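Local coordinates for protein porin B (Pseudomonas putida, PDB 4GEY) that probably carries glucose and related sugars across the outer membrane, through a beta-barrel channel that holds a bound glucose, at residues Val49-Ala53 against Val119-Trp123; Phe165-Phe170 against Gly349-Ala353; Tyr390-Tyr396 against Arg407-Tyr412. The protein carries 2 engineered substitutions. All coordinates share one frame; numbering follows the deposited sequence.

Interaction 1 of 3, residues Val49-Ala53 against Val119-Trp123; sequences VGEVA and VQEVW. With BGC (beta-D-glucopyranose), chain B.
V49-A53 in the barrel wall and V119-V122 in an inner loop run nearly antiparallel, 159° apart, and come closest at E51 and Q120, whose CA atoms lie 6.0 Å apart. The loop forms a type I beta turn from Q120 to W123, closed by a bond from W123 N to Q120 O. V49, E51 and A53, alternate residues of the strand, project toward it. E51 does most of the bridging. Its CG stands anti to the carbonyl carbon (chi1 -82°) and the chain is extended beyond, carrying the carboxylate to the turn, where OE1 accepts from V122 N at 2.6 Å on its syn side (N-H...O angle 161°). The second oxygen, OE2, lies 2.7 Å from OE1 of E121, the two acid side chains set roughly perpendicular. K431 forms a salt bridge with E121 and a long, weak ion pair with E51, probably tempering the negative charge here.

A loop folded inward against the barrel wall is a familiar porin feature; in this one two backbone carbonyls face the sugar. E121 O accepts from O3 of beta-D-glucopyranose at 2.6 Å and W123 O from its O1 at 2.8 Å, and R98 and R125 also bond it. Its O2 is modelled too close to both carbonyl oxygens, so the exact sugar pose is uncertain. E51 holds the N-H of the peptide whose carbonyl is E121 O, and so is a second-shell residue.

On one flank of E51, V49 CG1 packs against V122 CG2 at 4.0 Å, the valine branches lying alongside in opposite senses. On the other, Q120 lays its amide beside the A53 methyl and sends NE2 in a weak bond to E51 O at 3.3 Å, while its OE1 turns to L103 N.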
loop_
_atom_site.group_PDB
_atom_site.type_symbol
_atom_site.label_atom_id
_atom_site.label_comp_id
_atom_site.label_asym_id
_atom_site.label_seq_id
_atom_site.Cartn_x
_atom_site.Cartn_y
_atom_site.Cartn_z
ATOM N N VAL A 49 -0.445 12.962 -7.364
ATOM C CA VAL A 49 -0.405 12.892 -5.905
ATOM C C VAL A 49 0.890 13.504 -5.428
ATOM O O VAL A 49 1.957 13.078 -5.850
ATOM C CB VAL A 49 -0.469 11.428 -5.361
ATOM C CG1 VAL A 49 -0.372 11.421 -3.837
ATOM C CG2 VAL A 49 -1.725 10.734 -5.822
ATOM N N GLY A 50 0.801 14.506 -4.559
ATOM C CA GLY A 50 1.994 15.096 -3.986
ATOM C C GLY A 50 1.947 14.983 -2.476
ATOM O O GLY A 50 0.925 15.304 -1.876
ATOM N N GLU A 51 3.038 14.513 -1.870
ATOM C CA GLU A 51 3.142 14.440 -0.415
ATOM C C GLU A 51 4.352 15.185 0.172
ATOM O O GLU A 51 5.499 14.914 -0.195
ATOM C CB GLU A 51 3.153 12.985 0.041
ATOM C CG GLU A 51 1.772 12.372 0.135
ATOM C CD GLU A 51 1.764 10.877 -0.116
ATOM O OE1 GLU A 51 2.817 10.220 0.078
ATOM O OE2 GLU A 51 0.698 10.367 -0.523
ATOM N N VAL A 52 4.086 16.114 1.090
ATOM C CA VAL A 52 5.132 16.846 1.800
ATOM C C VAL A 52 5.247 16.341 3.226
ATOM O O VAL A 52 4.234 16.067 3.862
ATOM C CB VAL A 52 4.796 18.343 1.901
ATOM C CG1 VAL A 52 5.903 19.088 2.626
ATOM C CG2 VAL A 52 4.571 18.933 0.525
ATOM N N ALA A 53 6.470 16.238 3.740
ATOM C CA ALA A 53 6.668 15.881 5.148
ATOM C C ALA A 53 7.854 16.606 5.772
ATOM O O ALA A 53 8.928 16.723 5.167
ATOM C CB ALA A 53 6.820 14.390 5.304
ATOM N N VAL A 119 6.346 8.037 6.197
ATOM C CA VAL A 119 5.522 9.223 6.400
ATOM C C VAL A 119 5.133 9.867 5.081
ATOM O O VAL A 119 4.448 10.889 5.053
ATOM C CB VAL A 119 6.221 10.249 7.301
ATOM C CG1 VAL A 119 6.512 9.616 8.629
ATOM C CG2 VAL A 119 7.511 10.746 6.656
ATOM N N GLN A 120 5.576 9.262 3.986
ATOM C CA GLN A 120 5.189 9.729 2.665
ATOM C C GLN A 120 4.900 8.522 1.785
ATOM O O GLN A 120 5.763 8.113 0.999
ATOM C CB GLN A 120 6.291 10.591 2.043
ATOM C CG GLN A 120 6.471 11.933 2.702
ATOM C CD GLN A 120 7.845 12.556 2.421
ATOM O OE1 GLN A 120 8.795 12.376 3.200
ATOM N NE2 GLN A 120 7.950 13.295 1.314
ATOM N N GLU A 121 3.691 7.966 1.912
ATOM C CA GLU A 121 3.327 6.719 1.219
ATOM C C GLU A 121 3.656 6.760 -0.265
ATOM O O GLU A 121 3.959 5.746 -0.860
ATOM C CB GLU A 121 1.834 6.380 1.389
ATOM C CG GLU A 121 0.842 7.384 0.760
ATOM C CD GLU A 121 0.565 7.132 -0.722
ATOM O OE1 GLU A 121 -0.086 7.978 -1.377
ATOM O OE2 GLU A 121 0.965 6.069 -1.238
ATOM N N VAL A 122 3.588 7.925 -0.883
ATOM C CA VAL A 122 3.743 7.942 -2.322
ATOM C C VAL A 122 5.199 7.694 -2.772
ATOM O O VAL A 122 5.445 7.402 -3.945
ATOM C CB VAL A 122 3.170 9.217 -2.927
ATOM C CG1 VAL A 122 4.192 10.348 -2.838
ATOM C CG2 VAL A 122 2.751 8.950 -4.347
ATOM N N TRP A 123 6.151 7.799 -1.841
ATOM C CA TRP A 123 7.558 7.560 -2.160
ATOM C C TRP A 123 7.913 6.069 -2.215
ATOM O O TRP A 123 7.509 5.288 -1.347
ATOM C CB TRP A 123 8.477 8.214 -1.135
ATOM C CG TRP A 123 9.942 8.012 -1.461
ATOM C CD1 TRP A 123 10.738 8.844 -2.198
ATOM C CD2 TRP A 123 10.784 6.912 -1.074
ATOM N NE1 TRP A 123 12.009 8.338 -2.294
ATOM C CE2 TRP A 123 12.067 7.152 -1.614
ATOM C CE3 TRP A 123 10.579 5.746 -0.329
ATOM C CZ2 TRP A 123 13.136 6.275 -1.433
ATOM C CZ3 TRP A 123 11.652 4.873 -0.151
ATOM C CH2 TRP A 123 12.905 5.143 -0.694
HETATM C C2 BGC B . 5.110 3.247 -2.105
HETATM C C3 BGC B . 3.728 3.036 -2.056
HETATM C C4 BGC B . 3.343 1.766 -2.667
HETATM C C5 BGC B . 4.091 0.539 -2.060
HETATM C C6 BGC B . 3.945 -0.623 -2.746
HETATM C C1 BGC B . 5.844 2.227 -1.402
HETATM O O1 BGC B . 7.193 2.508 -1.512
HETATM O O2 BGC B . 5.407 4.555 -1.514
HETATM O O3 BGC B . 3.060 4.160 -2.725
HETATM O O4 BGC B . 1.955 1.619 -2.558
HETATM O O5 BGC B . 5.563 0.934 -1.994
HETATM O O6 BGC B . 4.684 -0.839 -3.901
#

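Interaction 2 of 3, residues Phe165-Phe170 against Gly349-Ala353; sequences FQNLAF and GFGVA
The loop F165-F170 sets its two ends against the strand G349-A353, with CA atoms 7.5 Å apart at F165 and G349 and 6.4 Å at A169 and A353. Two phenylalanine rings and one methyl group make the crossing. F170, its CG anti to the carbonyl carbon (chi1 -47°), lays its ring upon the strand itself: G351 CA sits over one face, 4.0 Å from the centroid and 29° off the normal, a CH-pi contact. G351 has no side chain to hold the ring away, so an aromatic face can meet the main chain directly. On the opposite face A169 CB lies over the ring centre, 4.2 Å above the plane, and the ring is held between the two. A353 CB is 3.9 Å from F170 CE1, off the plane beyond the rim, while A353 N is at the edge; A353 CB also meets A169 CB at 3.7 Å.

F165 approaches differently, bringing CZ to 3.7 Å from F350 N, which lies near the ring plane at the edge. F170 CG lies over one face of this ring, toward its rim. An Asx turn, in which N167 OD1 accepts from A169 N at 3.0 Å, shapes the loop. A169 O accepts from Y329 and Q331 of strand 326-337. Separately, F165 O accepts from K431 of strand 425-435.

F350 and V352 point away from the loop, toward bound detergent, as expected of alternation in a barrel wall. Between these segments the contact is apolar and CH-pi, so its specificity rests on fit, while strand 388-399 supplies the polar grip on the N-H groups of Q166 and N167.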
loop_
_atom_site.group_PDB
_atom_site.type_symbol
_atom_site.label_atom_id
_atom_site.label_comp_id
_atom_site.label_asym_id
_atom_site.label_seq_id
_atom_site.Cartn_x
_atom_site.Cartn_y
_atom_site.Cartn_z
ATOM N N PHE A 165 -4.873 8.490 3.606
ATOM C CA PHE A 165 -3.878 8.850 4.618
ATOM C C PHE A 165 -2.524 9.089 3.935
ATOM O O PHE A 165 -2.314 8.662 2.811
ATOM C CB PHE A 165 -3.746 7.758 5.688
ATOM C CG PHE A 165 -4.890 7.714 6.672
ATOM C CD1 PHE A 165 -6.050 6.994 6.386
ATOM C CD2 PHE A 165 -4.797 8.370 7.897
ATOM C CE1 PHE A 165 -7.102 6.950 7.290
ATOM C CE2 PHE A 165 -5.852 8.336 8.812
ATOM C CZ PHE A 165 -7.001 7.625 8.511
ATOM N N GLN A 166 -1.611 9.788 4.596
ATOM C CA GLN A 166 -0.293 9.983 4.022
ATOM C C GLN A 166 0.649 8.870 4.477
ATOM O O GLN A 166 1.549 8.445 3.739
ATOM C CB GLN A 166 0.275 11.348 4.407
ATOM C CG GLN A 166 1.620 11.648 3.748
ATOM C CD GLN A 166 1.954 13.125 3.730
ATOM O OE1 GLN A 166 1.125 13.961 3.359
ATOM N NE2 GLN A 166 3.170 13.457 4.141
ATOM N N ASN A 167 0.433 8.410 5.704
ATOM C CA ASN A 167 1.260 7.380 6.298
ATOM C C ASN A 167 0.977 5.999 5.685
ATOM O O ASN A 167 -0.173 5.584 5.579
ATOM C CB ASN A 167 1.018 7.355 7.796
ATOM C CG ASN A 167 2.024 6.511 8.535
ATOM O OD1 ASN A 167 1.985 5.280 8.484
ATOM N ND2 ASN A 167 2.920 7.166 9.247
ATOM N N LEU A 168 2.039 5.296 5.301
ATOM C CA LEU A 168 1.938 4.015 4.602
ATOM C C LEU A 168 1.059 3.024 5.322
ATOM O O LEU A 168 0.318 2.291 4.684
ATOM C CB LEU A 168 3.321 3.386 4.401
ATOM C CG LEU A 168 3.702 2.873 3.011
ATOM C CD1 LEU A 168 4.794 1.827 3.129
ATOM C CD2 LEU A 168 2.517 2.345 2.233
ATOM N N ALA A 169 1.136 3.008 6.647
ATOM C CA ALA A 169 0.379 2.062 7.455
ATOM C C ALA A 169 -1.132 2.153 7.225
ATOM O O ALA A 169 -1.870 1.222 7.580
ATOM C CB ALA A 169 0.683 2.281 8.921
ATOM N N PHE A 170 -1.596 3.272 6.664
ATOM C CA PHE A 170 -3.031 3.482 6.455
ATOM C C PHE A 170 -3.376 3.663 4.986
ATOM O O PHE A 170 -4.411 4.231 4.639
ATOM C CB PHE A 170 -3.542 4.687 7.260
ATOM C CG PHE A 170 -3.084 4.692 8.669
ATOM C CD1 PHE A 170 -3.590 3.782 9.577
ATOM C CD2 PHE A 170 -2.129 5.595 9.092
ATOM C CE1 PHE A 170 -3.143 3.772 10.892
ATOM C CE2 PHE A 170 -1.688 5.593 10.395
ATOM C CZ PHE A 170 -2.187 4.672 11.296
ATOM N N GLY A 349 -9.762 12.180 9.282
ATOM C CA GLY A 349 -9.246 10.840 9.482
ATOM C C GLY A 349 -8.404 10.688 10.734
ATOM O O GLY A 349 -7.698 11.617 11.137
ATOM N N PHE A 350 -8.482 9.513 11.357
ATOM C CA PHE A 350 -7.549 9.150 12.410
ATOM C C PHE A 350 -7.264 7.657 12.402
ATOM O O PHE A 350 -8.187 6.848 12.330
ATOM C CB PHE A 350 -8.067 9.557 13.772
ATOM C CG PHE A 350 -7.227 9.045 14.887
ATOM C CD1 PHE A 350 -5.986 9.601 15.133
ATOM C CD2 PHE A 350 -7.654 7.985 15.666
ATOM C CE1 PHE A 350 -5.186 9.117 16.147
ATOM C CE2 PHE A 350 -6.868 7.501 16.681
ATOM C CZ PHE A 350 -5.627 8.066 16.925
ATOM N N GLY A 351 -5.987 7.292 12.488
ATOM C CA GLY A 351 -5.593 5.899 12.447
ATOM C C GLY A 351 -4.416 5.567 13.341
ATOM O O GLY A 351 -3.500 6.367 13.504
ATOM N N VAL A 352 -4.430 4.371 13.916
ATOM C CA VAL A 352 -3.321 3.900 14.739
ATOM C C VAL A 352 -2.922 2.550 14.200
ATOM O O VAL A 352 -3.786 1.737 13.883
ATOM C CB VAL A 352 -3.712 3.679 16.218
ATOM C CG1 VAL A 352 -2.498 3.901 17.127
ATOM C CG2 VAL A 352 -4.857 4.584 16.624
ATOM N N ALA A 353 -1.618 2.316 14.086
ATOM C CA ALA A 353 -1.109 1.041 13.608
ATOM C C ALA A 353 -0.017 0.553 14.517
ATOM O O ALA A 353 0.738 1.338 15.068
ATOM C CB ALA A 353 -0.579 1.166 12.203
#

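Interaction 3 of 3, residues Tyr390-Tyr396 against Arg407-Tyr412. With C8E ((hydroxyethyloxy)tri(ethyloxy)octane), chain D; C8E ((hydroxyethyloxy)tri(ethyloxy)octane), chain F; DMU (decyl-beta-D-maltopyranoside), chain L.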
loop_
_atom_site.group_PDB
_atom_site.type_symbol
_atom_site.label_atom_id
_atom_site.label_comp_id
_atom_site.label_asym_id
_atom_site.label_seq_id
_atom_site.Cartn_x
_atom_site.Cartn_y
_atom_site.Cartn_z
ATOM N N TYR A 390 5.014 1.937 16.206
ATOM C CA TYR A 390 3.634 2.401 16.142
ATOM C C TYR A 390 3.542 3.615 15.227
ATOM O O TYR A 390 4.470 4.426 15.167
ATOM C CB TYR A 390 3.093 2.736 17.537
ATOM C CG TYR A 390 2.932 1.526 18.430
ATOM C CD1 TYR A 390 4.034 0.945 19.048
ATOM C CD2 TYR A 390 1.681 0.968 18.664
ATOM C CE1 TYR A 390 3.897 -0.160 19.870
ATOM C CE2 TYR A 390 1.532 -0.135 19.489
ATOM C CZ TYR A 390 2.648 -0.695 20.085
ATOM O OH TYR A 390 2.526 -1.790 20.892
ATOM N N ASN A 391 2.431 3.729 14.505
ATOM C CA ASN A 391 2.189 4.898 13.670
ATOM C C ASN A 391 0.812 5.430 13.961
ATOM O O ASN A 391 -0.114 4.652 14.226
ATOM C CB ASN A 391 2.263 4.556 12.182
ATOM C CG ASN A 391 3.680 4.307 11.694
ATOM O OD1 ASN A 391 4.254 5.122 10.958
ATOM N ND2 ASN A 391 4.242 3.166 12.074
ATOM N N ALA A 392 0.669 6.752 13.900
ATOM C CA ALA A 392 -0.647 7.363 13.982
ATOM C C ALA A 392 -0.745 8.589 13.083
ATOM O O ALA A 392 0.209 9.366 12.958
ATOM C CB ALA A 392 -0.998 7.711 15.418
ATOM N N GLU A 393 -1.905 8.755 12.456
ATOM C CA GLU A 393 -2.158 9.933 11.643
ATOM C C GLU A 393 -3.517 10.548 11.961
ATOM O O GLU A 393 -4.516 9.854 12.149
ATOM C CB GLU A 393 -2.054 9.581 10.153
ATOM C CG GLU A 393 -2.276 10.754 9.181
ATOM C CD GLU A 393 -2.036 10.370 7.709
ATOM O OE1 GLU A 393 -1.337 9.359 7.459
ATOM O OE2 GLU A 393 -2.548 11.071 6.802
ATOM N N LEU A 394 -3.548 11.865 12.047
ATOM C CA LEU A 394 -4.809 12.585 12.078
ATOM C C LEU A 394 -4.785 13.552 10.896
ATOM O O LEU A 394 -3.808 14.287 10.715
ATOM C CB LEU A 394 -4.963 13.330 13.397
ATOM C CG LEU A 394 -5.968 14.476 13.401
ATOM C CD1 LEU A 394 -7.370 13.927 13.204
ATOM C CD2 LEU A 394 -5.858 15.329 14.682
ATOM N N TYR A 395 -5.830 13.535 10.071
ATOM C CA TYR A 395 -5.851 14.423 8.919
ATOM C C TYR A 395 -7.176 15.147 8.730
ATOM O O TYR A 395 -8.188 14.782 9.325
ATOM C CB TYR A 395 -5.419 13.694 7.632
ATOM C CG TYR A 395 -6.443 12.754 6.989
ATOM C CD1 TYR A 395 -7.582 13.247 6.366
ATOM C CD2 TYR A 395 -6.232 11.388 6.949
ATOM C CE1 TYR A 395 -8.485 12.424 5.774
ATOM C CE2 TYR A 395 -7.142 10.542 6.343
ATOM C CZ TYR A 395 -8.270 11.070 5.759
ATOM O OH TYR A 395 -9.204 10.255 5.150
ATOM N N TYR A 396 -7.153 16.173 7.882
ATOM C CA TYR A 396 -8.371 16.876 7.478
ATOM C C TYR A 396 -8.320 17.073 5.961
ATOM O O TYR A 396 -7.381 17.671 5.438
ATOM C CB TYR A 396 -8.520 18.228 8.200
ATOM C CG TYR A 396 -9.846 18.896 7.896
ATOM C CD1 TYR A 396 -10.072 19.513 6.666
ATOM C CD2 TYR A 396 -10.892 18.886 8.824
ATOM C CE1 TYR A 396 -11.299 20.098 6.367
ATOM C CE2 TYR A 396 -12.124 19.478 8.536
ATOM C CZ TYR A 396 -12.315 20.073 7.304
ATOM O OH TYR A 396 -13.510 20.655 6.987
ATOM N N ARG A 407 -5.149 17.593 1.767
ATOM C CA ARG A 407 -5.251 17.188 3.180
ATOM C C ARG A 407 -4.007 17.314 4.026
ATOM O O ARG A 407 -3.107 16.487 3.955
ATOM C CB ARG A 407 -5.925 15.816 3.396
ATOM C CG ARG A 407 -5.560 14.737 2.455
ATOM C CD ARG A 407 -6.134 13.422 2.935
ATOM N NE ARG A 407 -7.536 13.251 2.571
ATOM C CZ ARG A 407 -7.946 12.873 1.363
ATOM N NH1 ARG A 407 -7.056 12.639 0.408
ATOM N NH2 ARG A 407 -9.238 12.733 1.103
ATOM N N PRO A 408 -3.958 18.375 4.838
ATOM C CA PRO A 408 -2.948 18.467 5.891
ATOM C C PRO A 408 -3.131 17.327 6.877
ATOM O O PRO A 408 -4.260 16.876 7.131
ATOM C CB PRO A 408 -3.267 19.806 6.569
ATOM C CG PRO A 408 -4.661 20.163 6.121
ATOM C CD PRO A 408 -4.780 19.594 4.748
ATOM N N ASN A 409 -2.022 16.862 7.429
ATOM C CA ASN A 409 -2.070 15.799 8.413
ATOM C C ASN A 409 -0.974 15.921 9.454
ATOM O O ASN A 409 0.021 16.627 9.261
ATOM C CB ASN A 409 -2.009 14.437 7.730
ATOM C CG ASN A 409 -0.788 14.280 6.854
ATOM O OD1 ASN A 409 0.201 13.662 7.251
ATOM N ND2 ASN A 409 -0.851 14.836 5.649
ATOM N N LEU A 410 -1.181 15.225 10.564
ATOM C CA LEU A 410 -0.223 15.163 11.651
ATOM C C LEU A 410 0.076 13.698 11.887
ATOM O O LEU A 410 -0.835 12.897 12.084
ATOM C CB LEU A 410 -0.832 15.760 12.916
ATOM C CG LEU A 410 -0.287 17.047 13.520
ATOM C CD1 LEU A 410 -1.417 18.036 13.714
ATOM C CD2 LEU A 410 0.344 16.745 14.857
ATOM N N GLN A 411 1.354 13.345 11.874
ATOM C CA GLN A 411 1.762 11.958 12.060
ATOM C C GLN A 411 2.624 11.800 13.291
ATOM O O GLN A 411 3.463 12.657 13.574
ATOM C CB GLN A 411 2.540 11.482 10.846
ATOM C CG GLN A 411 1.672 11.268 9.637
ATOM C CD GLN A 411 2.475 10.841 8.451
ATOM O OE1 GLN A 411 3.067 9.769 8.460
ATOM N NE2 GLN A 411 2.511 11.675 7.417
ATOM N N TYR A 412 2.418 10.699 14.011
ATOM C CA TYR A 412 3.182 10.399 15.217
ATOM C C TYR A 412 3.725 8.992 15.143
ATOM O O TYR A 412 2.988 8.051 14.853
ATOM C CB TYR A 412 2.301 10.518 16.457
ATOM C CG TYR A 412 3.075 10.662 17.758
ATOM C CD1 TYR A 412 3.816 11.811 18.025
ATOM C CD2 TYR A 412 3.048 9.664 18.721
ATOM C CE1 TYR A 412 4.514 11.953 19.212
ATOM C CE2 TYR A 412 3.749 9.798 19.916
ATOM C CZ TYR A 412 4.479 10.941 20.156
ATOM O OH TYR A 412 5.181 11.076 21.337
HETATM C C1 C8E D . 0.150 20.766 7.493
HETATM C C2 C8E D . 0.493 20.355 8.923
HETATM C C3 C8E D . -0.565 20.858 9.900
HETATM C C4 C8E D . -1.195 19.679 10.637
HETATM C C5 C8E D . -2.614 19.368 10.147
HETATM C C6 C8E D . -3.637 19.285 11.283
HETATM C C7 C8E D . -4.735 18.262 11.000
HETATM C C8 C8E D . -5.469 17.888 12.283
HETATM O O9 C8E D . -6.700 18.583 12.435
HETATM C C10 C8E D . -7.845 17.746 12.512
HETATM C C11 C8E D . -8.928 18.345 13.423
HETATM O O12 C8E D . -9.320 19.659 13.050
HETATM C C13 C8E D . -10.710 19.901 13.261
HETATM C C14 C8E D . -11.256 21.022 12.363
HETATM O O15 C8E D . -12.367 21.678 12.959
HETATM C C16 C8E D . -13.520 21.718 12.133
HETATM C C17 C8E D . -13.946 23.148 11.787
HETATM O O18 C8E D . -15.097 23.141 10.951
HETATM C C19 C8E D . -16.255 23.738 11.510
HETATM C C20 C8E D . -17.118 24.286 10.376
HETATM O O21 C8E D . -17.745 25.500 10.729
HETATM C C7 C8E F . -1.528 11.677 15.419
HETATM C C8 C8E F . -0.855 12.967 15.875
HETATM O O9 C8E F . -0.923 13.030 17.282
HETATM C C10 C8E F . 0.241 13.545 17.893
HETATM C C11 C8E F . 0.090 13.483 19.412
HETATM O O12 C8E F . 1.295 13.863 20.041
HETATM C C13 C8E F . 1.468 13.173 21.264
HETATM C C14 C8E F . 2.576 13.781 22.122
HETATM O O15 C8E F . 2.284 13.496 23.475
HETATM C C16 C8E F . 3.038 12.425 24.010
HETATM C C17 C8E F . 4.497 12.831 24.199
HETATM O O18 C8E F . 4.587 13.726 25.287
HETATM C C19 C8E F . 4.969 13.090 26.487
HETATM C C20 C8E F . 5.476 14.161 27.447
HETATM O O21 C8E F . 5.050 15.435 26.998
HETATM C C1 DMU L . 7.085 -0.776 23.643
HETATM C C2 DMU L . 8.214 -1.680 23.668
HETATM C C3 DMU L . 9.029 -1.864 24.898
HETATM C C4 DMU L . 8.324 -1.436 26.205
HETATM O O5 DMU L . 7.592 -0.104 25.927
HETATM C C6 DMU L . 6.582 -0.251 24.911
HETATM O O7 DMU L . 9.406 -3.254 25.045
HETATM O O16 DMU L . 5.882 0.994 24.768
HETATM C C18 DMU L . 4.456 0.986 24.822
HETATM C C19 DMU L . 3.703 2.234 24.291
HETATM C C22 DMU L . 2.888 2.154 22.948
HETATM C C25 DMU L . 2.197 3.444 22.500
HETATM C C28 DMU L . 1.650 3.582 21.093
HETATM C C31 DMU L . 1.483 4.990 20.558
HETATM C C34 DMU L . 0.671 5.228 19.303
HETATM C C37 DMU L . 1.111 6.303 18.357
HETATM O O49 DMU L . 5.993 -1.503 22.936
HETATM O O55 DMU L . 9.045 -1.388 22.486
HETATM C C57 DMU L . 9.152 -1.307 27.270
HETATM O O61 DMU L . 8.864 -0.300 28.177
HETATM C C5 DMU L . 11.029 -4.665 26.125
HETATM C C7 DMU L . 11.669 -4.336 27.359
HETATM C C8 DMU L . 12.863 -3.498 27.200
HETATM C C9 DMU L . 12.552 -2.145 26.499
HETATM O O1 DMU L . 11.486 -2.338 25.409
HETATM C C10 DMU L . 10.770 -3.574 25.173
HETATM O O2 DMU L . 13.416 -3.212 28.451
HETATM O O3 DMU L . 9.783 -5.384 26.419
HETATM O O4 DMU L . 12.045 -5.592 28.005
HETATM C C11 DMU L . 13.632 -1.626 25.947
HETATM O O6 DMU L . 13.503 -0.413 25.295
#
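Y395 and R407 run alongside each other in the same direction, with R407 CD over one face of the tyrosine ring, 3.9 Å from its centroid. The arginine chain bends at chi3 (82°), which turns the guanidinium plane 72° from the ring; the CD methylene covers the ring in a CH-pi contact, while NH1 bonds Q433 and the tyrosine hydroxyl bonds D347.

Further along the same face, E393 and Q411 also run together, their CG atoms 4.0 Å apart and their carboxylate and amide planes stacked. The E393 carboxylate faces the loop, accepting from the backbone N atoms of Q166 and N167. N409 crosses it at a slant, CB 3.5 Å from E393 OE2, and links its own strand: OD1 accepts from Q411 NE2 at 3.1 Å, and ND2 gives one bond to R407 O at 3.3 Å and another to Q166 OE1. A leucine in place of this asparagine would probably leave Q166 OE1 and R407 O without this donor and Q411 NE2 with one acceptor fewer.

A392, L394, L410 and Y412 occupy the opposite face, clothed in detergent. L410 CD1 meets C4 of one C8E molecule at 3.5 Å, a second C8E lies over the Y412 ring, and the decyl chain of the maltoside ends at that ring's edge. Pairs A392-Y412 and L394-L410 are hydrogen-bonded both ways, as in L394 N to L410 O at 2.9 Å; E393-Q411 and Y395-N409 are non-hydrogen-bonded pairs.

This hairpin of strands 388-399 and 404-414 is part of the barrel wall, continued antiparallel by strand 347-357 beside the first strand and by strand 425-435 beside the second.

Overall arrangement
All three contacts are largely buried, yet they divide by place in the barrel. Interaction 3 is wall against wall, built on regular backbone pairing, with detergent along its outer face. Interactions 1 and 2 set inner loops against that wall, the first mainly by carboxylate and amide bonds beside the sugar, the second by aromatic and methyl contact. They interlock at Q166, whose NE2 bonds V52 O and V119 O and whose O accepts from E121 N, so loop 165-170 is bonded directly to loop 119-123. Q411 NE2 reaches V119 O, tying 407-412 to interaction 1, while strands 347-357 and 388-399 are neighbours and bring interactions 2 and 3 within about 6 Å, centre to centre.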